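Local coordinates for putative polyketide cyclase (Silicibacter sp. TM1040, PDB 3F8H), which is of unknown function but carries a SnoaL-like domain and may act as a polyketide cyclase, at residues A89-Y102 / Q114-L127. Residues are numbered along the deposited sequence; the frame is centred on the assembly and turned at random.
Sequences ATRAAAEYTVNGTY and QQSYKLPAGSFFDL
Y117 lays its ring flat over the backbone of G100, the CA of G100 standing 3.8 Å from the ring centroid in a CH-pi contact. A first torsion of 54° sets the Y117 ring between its own backbone N and carbonyl carbon and folds it across the neighbouring strand, where a CB on G100 would collide with it. The edge of the same ring takes V98 CG1, 3.9 Å from Y117 CE2, and Y117 OH hydrogen-bonds E76 OE2 on strand 74-85. A serine in place of Y117 would probably uncover the G100 backbone, open a gap beside V98 and deprive E76 of its hydroxyl partner. Y96 repeats the crossing from the other strand: its ring has the A121 carbonyl oxygen over one face, 4.0 Å above the plane, and A121 CB 3.7 Å from Y96 CE2. At the ring edge, Y96 OH lies 2.6 Å from S123 OG in a hydrogen bond. S123 OG also bonds T137 of strand 131-139, and Y96 OH bonds a methylpentanediol, probably from the crystallisation liquor, consistent with a pocket on this face.

At the far end of the pairing, R91 and D126 run side by side with their planes 71° apart. R91 NE lies 3.3 Å from D126 OD1, a purely electrostatic pairing, while a water in the guanidinium plane accepts from R91 NE and donates to F125 O. R134 shares D126, and R91 NH2 pairs with E95 of the second subunit. Antiparallel backbone hydrogen bonds, as between A94 and S123, join the two strands between 74-85 and 131-139 in the curved SnoaL-like sheet. The chemistry divides by face: Y96, Y117 and S123 give one rings and hydroxyls, V98 an aliphatic patch, whereas R91, E95 and F124 supply charges and rings to the dimer interface.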
# COMPACT_ATOMS: atom_id res chain seq x y z
N ALA A 89 -7.22 -13.79 11.26
CA ALA A 89 -7.29 -14.11 9.84
C ALA A 89 -8.26 -13.27 8.98
O ALA A 89 -8.58 -13.67 7.88
CB ALA A 89 -7.58 -15.60 9.63
N THR A 90 -8.67 -12.11 9.48
CA THR A 90 -9.65 -11.29 8.77
C THR A 90 -9.06 -10.14 7.99
O THR A 90 -9.77 -9.38 7.29
CB THR A 90 -10.70 -10.71 9.75
OG1 THR A 90 -10.06 -9.83 10.68
CG2 THR A 90 -11.39 -11.88 10.48
N ARG A 91 -7.77 -9.99 8.14
CA ARG A 91 -7.05 -8.93 7.43
C ARG A 91 -5.70 -9.46 6.97
O ARG A 91 -5.04 -10.25 7.68
CB ARG A 91 -6.84 -7.69 8.35
CG ARG A 91 -8.06 -7.17 9.05
CD ARG A 91 -8.90 -6.32 8.14
NE ARG A 91 -8.12 -5.16 7.73
CZ ARG A 91 -8.12 -3.98 8.34
NH1 ARG A 91 -8.89 -3.74 9.38
NH2 ARG A 91 -7.39 -3.00 7.90
N ALA A 92 -5.26 -8.97 5.82
CA ALA A 92 -3.95 -9.32 5.26
C ALA A 92 -3.40 -8.22 4.37
O ALA A 92 -4.12 -7.31 3.98
CB ALA A 92 -4.01 -10.65 4.46
N ALA A 93 -2.10 -8.31 4.14
CA ALA A 93 -1.34 -7.36 3.35
C ALA A 93 -0.28 -8.11 2.57
O ALA A 93 0.14 -9.16 2.95
CB ALA A 93 -0.69 -6.29 4.21
N ALA A 94 0.10 -7.55 1.44
CA ALA A 94 1.16 -8.16 0.66
C ALA A 94 1.95 -7.09 -0.02
O ALA A 94 1.40 -6.11 -0.53
CB ALA A 94 0.58 -9.12 -0.37
N GLU A 95 3.26 -7.28 -0.01
CA GLU A 95 4.19 -6.38 -0.71
C GLU A 95 4.97 -7.22 -1.70
O GLU A 95 5.39 -8.36 -1.43
CB GLU A 95 5.13 -5.67 0.25
CG GLU A 95 5.73 -4.46 -0.44
CD GLU A 95 6.70 -3.66 0.41
OE1 GLU A 95 7.25 -4.17 1.42
OE2 GLU A 95 6.91 -2.51 0.05
N TYR A 96 5.15 -6.68 -2.90
CA TYR A 96 5.79 -7.45 -3.96
C TYR A 96 6.27 -6.54 -5.08
O TYR A 96 6.02 -5.33 -5.09
CB TYR A 96 4.80 -8.50 -4.50
CG TYR A 96 3.42 -7.93 -4.79
CD1 TYR A 96 2.49 -7.87 -3.81
CD2 TYR A 96 3.09 -7.41 -6.05
CE1 TYR A 96 1.23 -7.29 -4.03
CE2 TYR A 96 1.86 -6.84 -6.29
CZ TYR A 96 0.93 -6.78 -5.27
OH TYR A 96 -0.31 -6.21 -5.48
N THR A 97 6.94 -7.19 -6.01
CA THR A 97 7.51 -6.57 -7.21
C THR A 97 6.75 -7.01 -8.46
O THR A 97 6.56 -8.19 -8.72
CB THR A 97 9.00 -6.91 -7.40
OG1 THR A 97 9.72 -6.49 -6.23
CG2 THR A 97 9.60 -6.18 -8.67
N VAL A 98 6.27 -6.01 -9.18
CA VAL A 98 5.57 -6.21 -10.44
C VAL A 98 6.53 -6.02 -11.60
O VAL A 98 7.16 -4.97 -11.74
CB VAL A 98 4.43 -5.21 -10.63
CG1 VAL A 98 3.77 -5.44 -11.98
CG2 VAL A 98 3.41 -5.31 -9.44
N ASN A 99 6.63 -7.07 -12.41
CA ASN A 99 7.42 -7.09 -13.63
C ASN A 99 6.48 -7.32 -14.79
O ASN A 99 5.79 -8.33 -14.82
CB ASN A 99 8.39 -8.26 -13.62
CG ASN A 99 9.15 -8.38 -12.32
OD1 ASN A 99 10.27 -7.85 -12.24
ND2 ASN A 99 8.54 -9.04 -11.28
N GLY A 100 6.44 -6.39 -15.74
CA GLY A 100 5.55 -6.53 -16.90
C GLY A 100 5.94 -5.92 -18.23
O GLY A 100 6.95 -5.29 -18.38
N THR A 101 5.02 -6.13 -19.15
CA THR A 101 5.03 -5.60 -20.51
C THR A 101 3.66 -5.00 -20.79
O THR A 101 2.63 -5.61 -20.51
CB THR A 101 5.29 -6.72 -21.51
OG1 THR A 101 6.49 -7.40 -21.10
CG2 THR A 101 5.47 -6.19 -22.99
N TYR A 102 3.69 -3.79 -21.33
CA TYR A 102 2.46 -3.03 -21.65
C TYR A 102 2.08 -3.39 -23.08
O TYR A 102 2.71 -2.95 -24.07
CB TYR A 102 2.70 -1.56 -21.39
CG TYR A 102 1.52 -0.63 -21.49
CD1 TYR A 102 0.23 -1.06 -21.27
CD2 TYR A 102 1.73 0.72 -21.70
CE1 TYR A 102 -0.83 -0.15 -21.31
CE2 TYR A 102 0.71 1.60 -21.77
CZ TYR A 102 -0.58 1.19 -21.57
OH TYR A 102 -1.58 2.14 -21.63
N GLN A 114 4.62 -2.11 -26.05
CA GLN A 114 5.27 -3.31 -25.55
C GLN A 114 6.43 -2.93 -24.65
O GLN A 114 7.44 -3.61 -24.60
CB GLN A 114 5.74 -4.21 -26.67
CG GLN A 114 4.71 -4.40 -27.75
CD GLN A 114 3.41 -4.93 -27.23
OE1 GLN A 114 3.38 -5.93 -26.50
NE2 GLN A 114 2.30 -4.27 -27.61
N GLN A 115 6.26 -1.81 -23.96
CA GLN A 115 7.25 -1.32 -22.99
C GLN A 115 7.31 -2.26 -21.78
O GLN A 115 6.27 -2.70 -21.27
CB GLN A 115 6.90 0.06 -22.36
CG GLN A 115 6.59 1.22 -23.23
CD GLN A 115 5.14 1.28 -23.60
OE1 GLN A 115 4.53 0.26 -23.93
NE2 GLN A 115 4.59 2.48 -23.58
N SER A 116 8.52 -2.49 -21.29
CA SER A 116 8.70 -3.26 -20.07
C SER A 116 8.74 -2.31 -18.85
O SER A 116 9.06 -1.11 -18.94
CB SER A 116 9.96 -4.14 -20.15
OG SER A 116 11.11 -3.38 -19.92
N TYR A 117 8.33 -2.84 -17.72
CA TYR A 117 8.35 -2.06 -16.51
C TYR A 117 8.57 -2.96 -15.29
O TYR A 117 8.32 -4.18 -15.30
CB TYR A 117 7.04 -1.25 -16.34
CG TYR A 117 5.76 -2.10 -16.42
CD1 TYR A 117 5.12 -2.27 -17.63
CD2 TYR A 117 5.23 -2.75 -15.31
CE1 TYR A 117 3.95 -3.04 -17.74
CE2 TYR A 117 4.05 -3.55 -15.42
CZ TYR A 117 3.44 -3.68 -16.65
OH TYR A 117 2.30 -4.45 -16.82
N LYS A 118 9.06 -2.33 -14.25
CA LYS A 118 9.30 -3.03 -12.99
C LYS A 118 9.02 -2.08 -11.86
O LYS A 118 9.57 -0.99 -11.80
CB LYS A 118 10.73 -3.56 -12.88
CG LYS A 118 10.98 -4.39 -11.63
CD LYS A 118 12.46 -4.64 -11.31
CE LYS A 118 13.09 -5.68 -12.22
NZ LYS A 118 14.51 -6.03 -11.87
N LEU A 119 8.15 -2.49 -10.97
CA LEU A 119 7.86 -1.60 -9.86
C LEU A 119 7.23 -2.29 -8.68
O LEU A 119 6.54 -3.30 -8.82
CB LEU A 119 6.99 -0.43 -10.31
CG LEU A 119 5.54 -0.73 -10.60
CD1 LEU A 119 4.81 0.55 -10.78
CD2 LEU A 119 5.41 -1.64 -11.79
N PRO A 120 7.49 -1.74 -7.51
CA PRO A 120 6.93 -2.25 -6.30
C PRO A 120 5.46 -1.92 -6.25
O PRO A 120 5.02 -0.99 -6.90
CB PRO A 120 7.68 -1.49 -5.20
CG PRO A 120 8.64 -0.61 -5.86
CD PRO A 120 8.44 -0.64 -7.29
N ALA A 121 4.75 -2.75 -5.51
CA ALA A 121 3.33 -2.56 -5.26
C ALA A 121 3.00 -3.21 -3.95
O ALA A 121 3.77 -4.03 -3.37
CB ALA A 121 2.42 -3.14 -6.39
N GLY A 122 1.86 -2.78 -3.46
CA GLY A 122 1.29 -3.30 -2.23
C GLY A 122 -0.23 -3.44 -2.27
O GLY A 122 -0.96 -2.58 -2.83
N SER A 123 -0.69 -4.51 -1.63
CA SER A 123 -2.12 -4.79 -1.52
C SER A 123 -2.58 -5.06 -0.10
O SER A 123 -1.85 -5.62 0.72
CB SER A 123 -2.51 -5.99 -2.39
OG SER A 123 -2.27 -5.80 -3.79
N PHE A 124 -3.80 -4.63 0.17
CA PHE A 124 -4.46 -4.86 1.45
C PHE A 124 -5.78 -5.55 1.21
O PHE A 124 -6.49 -5.29 0.23
CB PHE A 124 -4.65 -3.57 2.20
CG PHE A 124 -3.36 -2.90 2.57
CD1 PHE A 124 -2.67 -3.28 3.73
CD2 PHE A 124 -2.78 -1.96 1.73
CE1 PHE A 124 -1.44 -2.65 4.06
CE2 PHE A 124 -1.56 -1.34 2.06
CZ PHE A 124 -0.89 -1.69 3.19
N PHE A 125 -6.09 -6.46 2.13
CA PHE A 125 -7.27 -7.32 2.03
C PHE A 125 -8.02 -7.47 3.33
O PHE A 125 -7.46 -7.41 4.43
CB PHE A 125 -6.86 -8.78 1.66
CG PHE A 125 -6.00 -8.90 0.43
CD1 PHE A 125 -4.63 -8.79 0.52
CD2 PHE A 125 -6.58 -9.17 -0.80
CE1 PHE A 125 -3.82 -8.93 -0.60
CE2 PHE A 125 -5.79 -9.27 -1.92
CZ PHE A 125 -4.41 -9.16 -1.84
N ASP A 126 -9.32 -7.66 3.15
CA ASP A 126 -10.18 -8.13 4.22
C ASP A 126 -10.59 -9.56 3.79
O ASP A 126 -10.73 -9.86 2.62
CB ASP A 126 -11.47 -7.36 4.40
CG ASP A 126 -11.30 -5.90 4.78
OD1 ASP A 126 -10.26 -5.49 5.30
OD2 ASP A 126 -12.27 -5.14 4.55
N LEU A 127 -10.80 -10.41 4.77
CA LEU A 127 -11.26 -11.80 4.53
C LEU A 127 -12.31 -12.20 5.53
O LEU A 127 -12.29 -11.76 6.66
CB LEU A 127 -10.09 -12.78 4.64
CG LEU A 127 -8.88 -12.61 3.72
CD1 LEU A 127 -7.75 -11.85 4.47
CD2 LEU A 127 -8.40 -13.96 3.27
O HOH W 1 -6.11 -5.41 5.65
O HOH W 2 5.75 -1.72 -2.18